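Local coordinates for protein Tae4 (Agrobacterium tumefaciens, PDB 6IJF) that probably acts as a type VI secretion amidase effector that cleaves peptide bonds in the peptidoglycan of rival bacteria, and belongs to a papain-like cysteine peptidase clan, at residues I33-F38 against C48-S53; R86-M91 against T155-P160; L90-R93 against E99-P102; T107-I112 against E141-A146. All blocks are in the same frame, centred on the assembly; numbering follows the deposited sequence.

Contact 1 (I33-F38 against C48-S53)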
loop_
_atom_site.group_PDB
_atom_site.type_symbol
_atom_site.label_atom_id
_atom_site.label_comp_id
_atom_site.label_asym_id
_atom_site.label_seq_id
_atom_site.Cartn_x
_atom_site.Cartn_y
_atom_site.Cartn_z
ATOM N N ILE C 33 27.977 -4.058 -15.994
ATOM C CA ILE C 33 28.583 -2.964 -16.805
ATOM C C ILE C 33 29.971 -2.596 -16.272
ATOM O O ILE C 33 30.609 -1.714 -16.876
ATOM C CB ILE C 33 27.662 -1.741 -16.891
ATOM C CG1 ILE C 33 27.403 -1.090 -15.533
ATOM C CG2 ILE C 33 26.372 -2.114 -17.606
ATOM C CD1 ILE C 33 26.668 0.231 -15.633
ATOM N N GLY C 34 30.434 -3.254 -15.213
ATOM C CA GLY C 34 31.823 -3.099 -14.742
ATOM C C GLY C 34 31.966 -1.926 -13.793
ATOM O O GLY C 34 33.068 -1.379 -13.699
ATOM N N TRP C 35 30.906 -1.571 -13.067
ATOM C CA TRP C 35 30.921 -0.430 -12.115
ATOM C C TRP C 35 30.868 -0.938 -10.681
ATOM O O TRP C 35 30.272 -0.235 -9.838
ATOM C CB TRP C 35 29.738 0.496 -12.373
ATOM C CG TRP C 35 29.768 1.228 -13.664
ATOM C CD1 TRP C 35 30.511 0.974 -14.781
ATOM C CD2 TRP C 35 28.947 2.359 -13.973
ATOM N NE1 TRP C 35 30.207 1.882 -15.763
ATOM C CE2 TRP C 35 29.248 2.738 -15.294
ATOM C CE3 TRP C 35 27.990 3.081 -13.256
ATOM C CZ2 TRP C 35 28.623 3.822 -15.907
ATOM C CZ3 TRP C 35 27.379 4.155 -13.864
ATOM C CH2 TRP C 35 27.692 4.515 -15.172
ATOM N N GLU C 36 31.434 -2.112 -10.407
ATOM C CA GLU C 36 31.392 -2.727 -9.050
ATOM C C GLU C 36 31.856 -1.717 -7.997
ATOM O O GLU C 36 31.306 -1.699 -6.889
ATOM C CB GLU C 36 32.290 -3.971 -8.951
ATOM C CG GLU C 36 31.813 -5.143 -9.778
ATOM C CD GLU C 36 32.377 -5.203 -11.188
ATOM O OE1 GLU C 36 32.519 -4.143 -11.820
ATOM O OE2 GLU C 36 32.651 -6.329 -11.651
ATOM N N SER C 37 32.843 -0.892 -8.327
ATOM C CA SER C 37 33.483 0.049 -7.374
ATOM C C SER C 37 32.532 1.181 -6.987
ATOM O O SER C 37 32.834 1.843 -5.998
ATOM C CB SER C 37 34.778 0.579 -7.948
ATOM O OG SER C 37 34.521 1.519 -8.984
ATOM N N PHE C 38 31.425 1.410 -7.718
ATOM C CA PHE C 38 30.408 2.436 -7.357
ATOM C C PHE C 38 29.279 1.853 -6.489
ATOM O O PHE C 38 28.369 2.641 -6.114
ATOM C CB PHE C 38 29.818 3.082 -8.612
ATOM C CG PHE C 38 30.793 3.838 -9.474
ATOM C CD1 PHE C 38 32.030 4.248 -8.993
ATOM C CD2 PHE C 38 30.453 4.186 -10.773
ATOM C CE1 PHE C 38 32.918 4.938 -9.803
ATOM C CE2 PHE C 38 31.337 4.879 -11.592
ATOM C CZ PHE C 38 32.567 5.256 -11.097
ATOM N N CYS C 48 18.017 5.224 -12.198
ATOM C CA CYS C 48 16.929 5.235 -13.228
ATOM C C CYS C 48 17.510 5.566 -14.606
ATOM O O CYS C 48 17.120 4.883 -15.582
ATOM C CB CYS C 48 15.783 6.177 -12.870
ATOM S SG CYS C 48 16.190 7.956 -12.852
ATOM N N ALA C 49 18.424 6.546 -14.709
ATOM C CA ALA C 49 18.964 7.001 -16.014
ATOM C C ALA C 49 19.994 5.986 -16.578
ATOM O O ALA C 49 20.037 5.812 -17.825
ATOM C CB ALA C 49 19.571 8.390 -15.895
ATOM N N ILE C 50 20.754 5.311 -15.720
ATOM C CA ILE C 50 21.614 4.140 -16.100
ATOM C C ILE C 50 20.748 3.049 -16.746
ATOM O O ILE C 50 21.091 2.528 -17.832
ATOM C CB ILE C 50 22.360 3.594 -14.869
ATOM C CG1 ILE C 50 23.268 4.651 -14.248
ATOM C CG2 ILE C 50 23.130 2.334 -15.215
ATOM C CD1 ILE C 50 23.728 4.312 -12.844
ATOM N N ARG C 51 19.627 2.719 -16.114
ATOM C CA ARG C 51 18.763 1.603 -16.580
ATOM C C ARG C 51 18.174 1.977 -17.942
ATOM O O ARG C 51 18.185 1.134 -18.867
ATOM C CB ARG C 51 17.713 1.270 -15.511
ATOM C CG ARG C 51 18.332 0.739 -14.234
ATOM C CD ARG C 51 17.332 0.563 -13.100
ATOM N NE ARG C 51 17.967 0.049 -11.901
ATOM C CZ ARG C 51 18.182 -1.242 -11.656
ATOM N NH1 ARG C 51 17.829 -2.149 -12.553
ATOM N NH2 ARG C 51 18.708 -1.614 -10.506
ATOM N N VAL C 52 17.702 3.219 -18.113
ATOM C CA VAL C 52 17.137 3.642 -19.429
ATOM C C VAL C 52 18.255 3.722 -20.488
ATOM O O VAL C 52 18.013 3.245 -21.638
ATOM C CB VAL C 52 16.308 4.933 -19.326
ATOM C CG1 VAL C 52 15.938 5.446 -20.721
ATOM C CG2 VAL C 52 15.048 4.718 -18.487
ATOM N N SER C 53 19.429 4.246 -20.145
ATOM C CA SER C 53 20.618 4.269 -21.064
ATOM C C SER C 53 20.907 2.860 -21.591
ATOM O O SER C 53 20.996 2.676 -22.817
ATOM C CB SER C 53 21.845 4.822 -20.386
ATOM O OG SER C 53 21.675 6.149 -19.972
#

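Contact 2 (R86-M91 against T155-P160)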
loop_
_atom_site.group_PDB
_atom_site.type_symbol
_atom_site.label_atom_id
_atom_site.label_comp_id
_atom_site.label_asym_id
_atom_site.label_seq_id
_atom_site.Cartn_x
_atom_site.Cartn_y
_atom_site.Cartn_z
ATOM N N ARG C 86 19.755 15.345 -17.365
ATOM C CA ARG C 86 20.563 15.337 -18.613
ATOM C C ARG C 86 20.030 14.286 -19.578
ATOM O O ARG C 86 19.913 14.616 -20.769
ATOM C CB ARG C 86 22.053 15.136 -18.300
ATOM C CG ARG C 86 22.680 16.362 -17.654
ATOM C CD ARG C 86 24.137 16.535 -18.063
ATOM N NE ARG C 86 24.905 15.446 -17.510
ATOM C CZ ARG C 86 25.186 15.297 -16.215
ATOM N NH1 ARG C 86 25.909 14.261 -15.818
ATOM N NH2 ARG C 86 24.768 16.187 -15.329
ATOM N N LEU C 87 19.639 13.086 -19.105
ATOM C CA LEU C 87 19.097 12.073 -20.046
ATOM C C LEU C 87 17.778 12.582 -20.640
ATOM O O LEU C 87 17.556 12.370 -21.836
ATOM C CB LEU C 87 18.952 10.706 -19.359
ATOM C CG LEU C 87 18.459 9.570 -20.273
ATOM C CD1 LEU C 87 19.393 9.339 -21.450
ATOM C CD2 LEU C 87 18.294 8.280 -19.494
ATOM N N ALA C 88 16.895 13.182 -19.837
ATOM C CA ALA C 88 15.568 13.683 -20.311
ATOM C C ALA C 88 15.784 14.774 -21.376
ATOM O O ALA C 88 15.120 14.749 -22.402
ATOM C CB ALA C 88 14.779 14.218 -19.133
ATOM N N THR C 89 16.740 15.671 -21.138
ATOM C CA THR C 89 17.209 16.706 -22.104
ATOM C C THR C 89 17.651 16.049 -23.421
ATOM O O THR C 89 17.173 16.442 -24.490
ATOM C CB THR C 89 18.319 17.539 -21.451
ATOM O OG1 THR C 89 17.722 18.121 -20.286
ATOM C CG2 THR C 89 18.886 18.587 -22.388
ATOM N N LEU C 90 18.505 15.032 -23.350
ATOM C CA LEU C 90 19.014 14.338 -24.550
ATOM C C LEU C 90 17.865 13.706 -25.318
ATOM O O LEU C 90 17.848 13.783 -26.567
ATOM C CB LEU C 90 20.019 13.276 -24.091
ATOM C CG LEU C 90 20.648 12.438 -25.193
ATOM C CD1 LEU C 90 22.132 12.272 -24.887
ATOM C CD2 LEU C 90 19.979 11.075 -25.313
ATOM N N MET C 91 16.935 13.062 -24.610
ATOM C CA MET C 91 15.823 12.331 -25.257
ATOM C C MET C 91 14.964 13.321 -26.040
ATOM O O MET C 91 14.340 12.874 -27.044
ATOM C CB MET C 91 14.946 11.609 -24.222
ATOM C CG MET C 91 15.553 10.276 -23.708
ATOM S SD MET C 91 15.786 9.128 -25.066
ATOM C CE MET C 91 17.310 8.308 -24.577
ATOM N N THR C 155 5.688 17.988 -13.192
ATOM C CA THR C 155 5.320 17.743 -14.605
ATOM C C THR C 155 5.737 16.324 -14.966
ATOM O O THR C 155 6.642 15.755 -14.320
ATOM C CB THR C 155 5.914 18.757 -15.595
ATOM O OG1 THR C 155 7.323 18.561 -15.651
ATOM C CG2 THR C 155 5.646 20.204 -15.227
ATOM N N ILE C 156 5.037 15.771 -15.937
ATOM C CA ILE C 156 5.299 14.421 -16.471
ATOM C C ILE C 156 5.461 14.568 -17.975
ATOM O O ILE C 156 4.541 15.119 -18.616
ATOM C CB ILE C 156 4.152 13.493 -16.068
ATOM C CG1 ILE C 156 4.047 13.444 -14.540
ATOM C CG2 ILE C 156 4.317 12.129 -16.712
ATOM C CD1 ILE C 156 2.804 12.813 -14.018
ATOM N N TRP C 157 6.591 14.108 -18.508
ATOM C CA TRP C 157 6.814 14.093 -19.970
ATOM C C TRP C 157 6.612 12.674 -20.470
ATOM O O TRP C 157 7.212 11.732 -19.906
ATOM C CB TRP C 157 8.202 14.608 -20.336
ATOM C CG TRP C 157 8.453 16.039 -19.999
ATOM C CD1 TRP C 157 7.533 17.003 -19.716
ATOM C CD2 TRP C 157 9.735 16.686 -20.003
ATOM N NE1 TRP C 157 8.159 18.199 -19.513
ATOM C CE2 TRP C 157 9.510 18.039 -19.679
ATOM C CE3 TRP C 157 11.043 16.256 -20.241
ATOM C CZ2 TRP C 157 10.551 18.966 -19.595
ATOM C CZ3 TRP C 157 12.072 17.163 -20.142
ATOM C CH2 TRP C 157 11.828 18.501 -19.821
ATOM N N PHE C 158 5.834 12.529 -21.523
ATOM C CA PHE C 158 5.601 11.228 -22.193
ATOM C C PHE C 158 6.057 11.305 -23.649
ATOM O O PHE C 158 5.570 12.167 -24.401
ATOM C CB PHE C 158 4.127 10.858 -22.094
ATOM C CG PHE C 158 3.812 9.540 -22.726
ATOM C CD1 PHE C 158 4.534 8.417 -22.387
ATOM C CD2 PHE C 158 2.818 9.433 -23.694
ATOM C CE1 PHE C 158 4.281 7.200 -23.001
ATOM C CE2 PHE C 158 2.560 8.213 -24.302
ATOM C CZ PHE C 158 3.285 7.097 -23.946
ATOM N N TRP C 159 6.928 10.380 -24.043
ATOM C CA TRP C 159 7.309 10.122 -25.465
ATOM C C TRP C 159 6.673 8.817 -25.932
ATOM O O TRP C 159 7.155 7.737 -25.593
ATOM C CB TRP C 159 8.821 10.018 -25.589
ATOM C CG TRP C 159 9.625 11.233 -25.247
ATOM C CD1 TRP C 159 10.019 12.197 -26.120
ATOM C CD2 TRP C 159 10.277 11.545 -23.999
ATOM N NE1 TRP C 159 10.838 13.098 -25.502
ATOM C CE2 TRP C 159 11.054 12.704 -24.214
ATOM C CE3 TRP C 159 10.304 10.962 -22.732
ATOM C CZ2 TRP C 159 11.776 13.317 -23.202
ATOM C CZ3 TRP C 159 11.048 11.551 -21.746
ATOM C CH2 TRP C 159 11.776 12.713 -21.972
ATOM N N PRO C 160 5.572 8.849 -26.713
ATOM C CA PRO C 160 4.959 7.615 -27.210
ATOM C C PRO C 160 5.845 6.915 -28.259
ATOM O O PRO C 160 6.466 7.609 -29.012
ATOM C CB PRO C 160 3.639 8.089 -27.831
ATOM C CG PRO C 160 3.888 9.524 -28.185
ATOM C CD PRO C 160 4.863 10.059 -27.157
#

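Contact 3 (L90-R93 against E99-P102). With SO4 (sulfate ion), chain F.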
loop_
_atom_site.group_PDB
_atom_site.type_symbol
_atom_site.label_atom_id
_atom_site.label_comp_id
_atom_site.label_asym_id
_atom_site.label_seq_id
_atom_site.Cartn_x
_atom_site.Cartn_y
_atom_site.Cartn_z
ATOM N N LEU C 90 18.505 15.032 -23.350
ATOM C CA LEU C 90 19.014 14.338 -24.550
ATOM C C LEU C 90 17.865 13.706 -25.318
ATOM O O LEU C 90 17.848 13.783 -26.567
ATOM C CB LEU C 90 20.019 13.276 -24.091
ATOM C CG LEU C 90 20.648 12.438 -25.193
ATOM C CD1 LEU C 90 22.132 12.272 -24.887
ATOM C CD2 LEU C 90 19.979 11.075 -25.313
ATOM N N MET C 91 16.935 13.062 -24.610
ATOM C CA MET C 91 15.823 12.331 -25.257
ATOM C C MET C 91 14.964 13.321 -26.040
ATOM O O MET C 91 14.340 12.874 -27.044
ATOM C CB MET C 91 14.946 11.609 -24.222
ATOM C CG MET C 91 15.553 10.276 -23.708
ATOM S SD MET C 91 15.786 9.128 -25.066
ATOM C CE MET C 91 17.310 8.308 -24.577
ATOM N N LYS C 92 14.915 14.580 -25.578
ATOM C CA LYS C 92 14.068 15.669 -26.151
ATOM C C LYS C 92 14.607 16.097 -27.516
ATOM O O LYS C 92 13.832 16.664 -28.288
ATOM C CB LYS C 92 14.061 16.898 -25.230
ATOM C CG LYS C 92 12.716 17.515 -24.944
ATOM C CD LYS C 92 12.785 18.563 -23.834
ATOM C CE LYS C 92 11.668 19.583 -23.916
ATOM N NZ LYS C 92 11.757 20.586 -22.829
ATOM N N ARG C 93 15.890 15.844 -27.805
ATOM C CA ARG C 93 16.519 16.260 -29.085
ATOM C C ARG C 93 15.818 15.560 -30.238
ATOM O O ARG C 93 15.389 14.408 -30.071
ATOM C CB ARG C 93 18.020 15.999 -29.083
ATOM C CG ARG C 93 18.713 16.861 -28.034
ATOM C CD ARG C 93 20.042 16.248 -27.651
ATOM N NE ARG C 93 20.862 16.009 -28.826
ATOM C CZ ARG C 93 21.941 15.218 -28.870
ATOM N NH1 ARG C 93 22.565 15.034 -30.021
ATOM N NH2 ARG C 93 22.364 14.591 -27.783
ATOM N N GLU C 99 10.141 16.178 -29.162
ATOM C CA GLU C 99 9.318 16.864 -28.144
ATOM C C GLU C 99 8.380 15.833 -27.530
ATOM O O GLU C 99 7.666 15.131 -28.247
ATOM C CB GLU C 99 8.510 18.038 -28.734
ATOM C CG GLU C 99 9.362 19.275 -29.000
ATOM C CD GLU C 99 10.265 19.732 -27.859
ATOM O OE1 GLU C 99 9.769 19.884 -26.711
ATOM O OE2 GLU C 99 11.474 19.951 -28.116
ATOM N N PRO C 100 8.362 15.726 -26.193
ATOM C CA PRO C 100 7.406 14.841 -25.517
ATOM C C PRO C 100 6.045 15.542 -25.374
ATOM O O PRO C 100 5.980 16.733 -25.562
ATOM C CB PRO C 100 8.069 14.637 -24.153
ATOM C CG PRO C 100 8.638 16.021 -23.896
ATOM C CD PRO C 100 9.231 16.436 -25.251
ATOM N N ASP C 101 5.008 14.795 -25.001
ATOM C CA ASP C 101 3.712 15.359 -24.537
ATOM C C ASP C 101 3.871 15.713 -23.062
ATOM O O ASP C 101 4.063 14.810 -22.251
ATOM C CB ASP C 101 2.579 14.344 -24.751
ATOM C CG ASP C 101 2.348 13.944 -26.198
ATOM O OD1 ASP C 101 2.715 14.728 -27.058
ATOM O OD2 ASP C 101 1.746 12.894 -26.432
ATOM N N PRO C 102 3.811 17.004 -22.639
ATOM C CA PRO C 102 3.856 17.343 -21.216
ATOM C C PRO C 102 2.490 17.179 -20.531
ATOM O O PRO C 102 1.493 17.591 -21.093
ATOM C CB PRO C 102 4.318 18.807 -21.188
ATOM C CG PRO C 102 4.281 19.327 -22.617
ATOM C CD PRO C 102 3.730 18.206 -23.483
HETATM S S SO4 F . 19.985 17.566 -32.258
HETATM O O1 SO4 F . 20.495 18.316 -33.374
HETATM O O2 SO4 F . 18.737 16.949 -32.630
HETATM O O3 SO4 F . 20.944 16.545 -31.887
HETATM O O4 SO4 F . 19.738 18.461 -31.154
#

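Contact 4 (T107-I112 against E141-A146)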
loop_
_atom_site.group_PDB
_atom_site.type_symbol
_atom_site.label_atom_id
_atom_site.label_comp_id
_atom_site.label_asym_id
_atom_site.label_seq_id
_atom_site.Cartn_x
_atom_site.Cartn_y
_atom_site.Cartn_z
ATOM N N THR C 107 -3.588 14.564 -15.211
ATOM C CA THR C 107 -3.828 14.278 -16.660
ATOM C C THR C 107 -2.930 13.168 -17.238
ATOM O O THR C 107 -3.289 12.646 -18.302
ATOM C CB THR C 107 -3.716 15.548 -17.493
ATOM O OG1 THR C 107 -2.450 16.192 -17.302
ATOM C CG2 THR C 107 -4.835 16.505 -17.140
ATOM N N ALA C 108 -1.838 12.782 -16.584
ATOM C CA ALA C 108 -0.854 11.869 -17.197
ATOM C C ALA C 108 -1.479 10.504 -17.499
ATOM O O ALA C 108 -1.114 9.924 -18.527
ATOM C CB ALA C 108 0.394 11.755 -16.348
ATOM N N ARG C 109 -2.357 9.966 -16.661
ATOM C CA ARG C 109 -2.891 8.587 -16.890
ATOM C C ARG C 109 -3.739 8.558 -18.172
ATOM O O ARG C 109 -3.513 7.654 -19.017
ATOM C CB ARG C 109 -3.681 8.043 -15.692
ATOM C CG ARG C 109 -4.087 6.593 -15.851
ATOM C CD ARG C 109 -5.134 6.172 -14.856
ATOM N NE ARG C 109 -6.438 6.684 -15.201
ATOM C CZ ARG C 109 -7.039 7.705 -14.615
ATOM N NH1 ARG C 109 -6.503 8.338 -13.582
ATOM N NH2 ARG C 109 -8.235 8.067 -15.040
ATOM N N ASN C 110 -4.678 9.498 -18.338
ATOM C CA ASN C 110 -5.538 9.566 -19.549
ATOM C C ASN C 110 -4.739 10.098 -20.744
ATOM O O ASN C 110 -5.006 9.647 -21.874
ATOM C CB ASN C 110 -6.793 10.402 -19.301
ATOM C CG ASN C 110 -7.836 9.635 -18.512
ATOM O OD1 ASN C 110 -7.801 8.408 -18.434
ATOM N ND2 ASN C 110 -8.760 10.359 -17.917
ATOM N N GLY C 111 -3.775 10.986 -20.504
ATOM C CA GLY C 111 -2.824 11.461 -21.530
ATOM C C GLY C 111 -2.039 10.334 -22.195
ATOM O O GLY C 111 -2.027 10.277 -23.427
ATOM N N ILE C 112 -1.357 9.492 -21.410
ATOM C CA ILE C 112 -0.644 8.263 -21.883
ATOM C C ILE C 112 -1.668 7.319 -22.542
ATOM O O ILE C 112 -1.393 6.848 -23.638
ATOM C CB ILE C 112 0.112 7.577 -20.724
ATOM C CG1 ILE C 112 1.286 8.446 -20.243
ATOM C CG2 ILE C 112 0.570 6.184 -21.125
ATOM C CD1 ILE C 112 1.909 8.027 -18.938
ATOM N N GLU C 141 -6.447 -0.617 -16.837
ATOM C CA GLU C 141 -6.537 -0.664 -15.352
ATOM C C GLU C 141 -5.621 0.416 -14.741
ATOM O O GLU C 141 -6.022 1.018 -13.715
ATOM C CB GLU C 141 -6.132 -2.031 -14.786
ATOM C CG GLU C 141 -6.056 -3.199 -15.772
ATOM C CD GLU C 141 -4.694 -3.356 -16.448
ATOM O OE1 GLU C 141 -4.208 -2.331 -17.036
ATOM O OE2 GLU C 141 -4.114 -4.497 -16.390
ATOM N N ALA C 142 -4.442 0.645 -15.325
ATOM C CA ALA C 142 -3.413 1.548 -14.750
ATOM C C ALA C 142 -2.285 1.753 -15.743
ATOM O O ALA C 142 -2.150 0.916 -16.687
ATOM C CB ALA C 142 -2.858 0.976 -13.454
ATOM N N THR C 143 -1.526 2.832 -15.568
ATOM C CA THR C 143 -0.172 2.954 -16.168
ATOM C C THR C 143 0.763 2.069 -15.341
ATOM O O THR C 143 0.635 2.071 -14.103
ATOM C CB THR C 143 0.320 4.399 -16.237
ATOM O OG1 THR C 143 0.223 4.945 -14.925
ATOM C CG2 THR C 143 -0.498 5.216 -17.209
ATOM N N GLN C 144 1.610 1.314 -16.005
ATOM C CA GLN C 144 2.620 0.495 -15.327
ATOM C C GLN C 144 3.990 0.927 -15.850
ATOM O O GLN C 144 4.287 0.760 -17.037
ATOM C CB GLN C 144 2.281 -1.007 -15.372
ATOM C CG GLN C 144 2.102 -1.532 -13.933
ATOM C CD GLN C 144 1.026 -2.573 -13.746
ATOM O OE1 GLN C 144 0.088 -2.647 -14.533
ATOM N NE2 GLN C 144 1.167 -3.395 -12.712
ATOM N N CYS C 145 4.772 1.517 -14.961
ATOM C CA CYS C 145 6.197 1.809 -15.209
ATOM C C CYS C 145 6.986 0.534 -14.929
ATOM O O CYS C 145 6.647 -0.223 -13.994
ATOM C CB CYS C 145 6.628 3.024 -14.402
ATOM S SG CYS C 145 5.702 4.526 -14.839
ATOM N N ALA C 146 8.065 0.360 -15.658
ATOM C CA ALA C 146 8.956 -0.809 -15.545
ATOM C C ALA C 146 9.621 -0.849 -14.166
ATOM O O ALA C 146 9.765 -1.972 -13.625
ATOM C CB ALA C 146 9.954 -0.791 -16.676
#

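Contact 1 (I33-F38 against C48-S53)
I50, on the helix 48-58 that begins with the probable nucleophile C48, packs against I33 at the end of helix 26-33 and W35 in the turn that follows. In papain-like enzymes the catalytic cysteine sits at the N-terminus of such a helix. C48, H132 and D134 are arranged as a possible Cys-His-Asp triad, consistent with that family. The contact itself is apolar and buried, made two residues further along this helix.

I50 divides its two branches between two partners. CD1 of I50 comes to 3.8 Å from CZ3 of W35, at the far end of the indole. CG2 of I50 lies 4.1 Å from CD1 of I33. The I50 torsion sets this up: CG2 stands anti to the backbone N, while CG1 lies beside that N (chi1 -60°) and carries CD1 to the tryptophan.

I33 also reaches back over the indole. Its CD1 sits 3.5 Å above the plane of W35, over the ring centre. F38 CE2 lies over the opposite face, offset toward the rim. The indole is thus held between two side chains of its own segment, and its NE1 is hydrogen-bonded to the backbone O of R69. Between I33 and W35, G34 has a positive phi of 86° and closes helix 26-33 with a Schellman motif.

V82 touches both W35 and I50, and F30 of helix 26-33 packs on I50. On other sides of helix 48-58, L87 of helix 84-92 covers A49, V52 and S53, and I133 of strand 131-137 meets C48 and V52.

Contact 2 (R86-M91 against T155-P160)
W159 and W157 of strand 155-160 pack against helix 84-92 in a helix-on-sheet contact of the hydrophobic core. The helix segment runs at 43° to the strand segment, with 11.1 Å between their axes. The two tryptophans alternate with I156 and F158, whose side chains serve the other face of the sheet.

M91 meets W159 through its CB. This atom lies over one face of the indole, 4.1 Å from the centroid of the six-membered ring and 26° off the ring normal, a CH-pi contact. The nearest ring atom to M91 CB is W159 CZ2, at 3.7 Å. The rest of the methionine bends at chi2 (-60°), so the end of the chain leads away from the strand. A88 adds its carbonyl O, 3.7 Å from W159 CZ2. The A88 methyl lies between the two tryptophans, nearer W157: A88 CB is 4.1 Å from W157 CZ3. W159 NE1 is hydrogen-bonded to G98 O.

Behind this face of helix 84-92 stands helix 48-58, where F56 touches M91 and A49, V52 and S53 touch L87. Within the sheet, strand 155-160 lies between strands 101-103 and 116-122.

Contact 3 (L90-R93 against E99-P102)
K92, near the C-terminal end of helix 84-92, reaches across E99 and P100 on the approach to strand 101-103. Its CB leaves the helix with an unusual first torsion (chi1 -133°), off the staggered positions. CG then meets the proline ring, 3.7 Å from P100 CD. From there the chain is extended, and CD leads on to CE, which passes 3.4 Å from E99 OE1. At the tip, NZ stays 4.4 Å from E99 OE1. That is too long for a salt bridge, though the opposite charges probably attract. NZ also lies against the ring of W157.

E99 comes to the lysine by a fold in its own chain. Its CB points away from the helix, and the bend at CB-CG (chi2 -49°) brings the carboxylate back over the lysine methylenes. P100 is buried and also packs on W157 and W159.

R93 turns to the other side and takes no part in the lysine contact. Its guanidinium presents an edge to a sulfate, which lies near its plane and probably came from the crystallisation liquor. NE and NH1 of R93 both bond to sulfate O3, at 3.1 and 2.9 Å, so one oxygen is gripped by two donors. T94 OG1 and S95 OG also bind the ion, and R93 NH2 is tied to V64 O.

The contact is part apolar and part charged. Apolar contact lies low, between the lysine methylenes and the proline ring. The charges sit outward, where any attraction between K92 and E99 is likely weak.

Contact 4 (T107-I112 against E141-A146)
T143, just before strand 144-145, outermost of its sheet within this chain, packs against the short helix 108-112 on one face of the five-stranded antiparallel sheet. Across the two segments the interaction is entirely apolar. The T143 methyl CG2 does all the touching and meets two helix residues one turn apart, R109 and I112. Both side chains cross the threonine at about a right angle. The torsion of T143 (chi1 54°) puts CG2 beside its backbone N, while OG1 takes the place between N and the carbonyl carbon.

The polar groups look to other partners. T143 OG1 is hydrogen-bonded to Y151 OH, and Y151 also packs on A108 and R109. The R109 chain bends at chi3 (75°), and its NH1 bonds to the backbone of a neighbouring protein chain. That chain also forms backbone hydrogen bonds with E141 and T143. Q144 NE2 bonds to the backbone of a second neighbouring chain, so this part of the fold faces two chains of the assembly, while the methyl contact beneath is buried.

Two residues after T143, C145 forms a disulfide with C149. The C145 side chain faces V119, F121, D134 and V136 of the sheet.

The methyl sits evenly between its two partners: T143 CG2 lies 4.1 Å from CG of R109 and 4.1 Å from CD1 of I112.

Overall arrangement
Contacts 1, 2 and 4 are buried, whereas contact 3 lies partly at the surface. Contacts 2 and 3 share L90 and M91 of helix 84-92 and reach neighbouring strands of one sheet, with centres about 5 Å apart. Contact 1 lies on the opposite side of the chain's centre and joins contact 2 through L87, which packs on helix 48-58. Contact 4 meets contact 2 from the other face of the sheet, through A108 on I156 and I112 on F158. The chemistry follows the place: aromatic and aliphatic packing in contacts 1 and 2, a single methyl in contact 4, charged tips in contact 3.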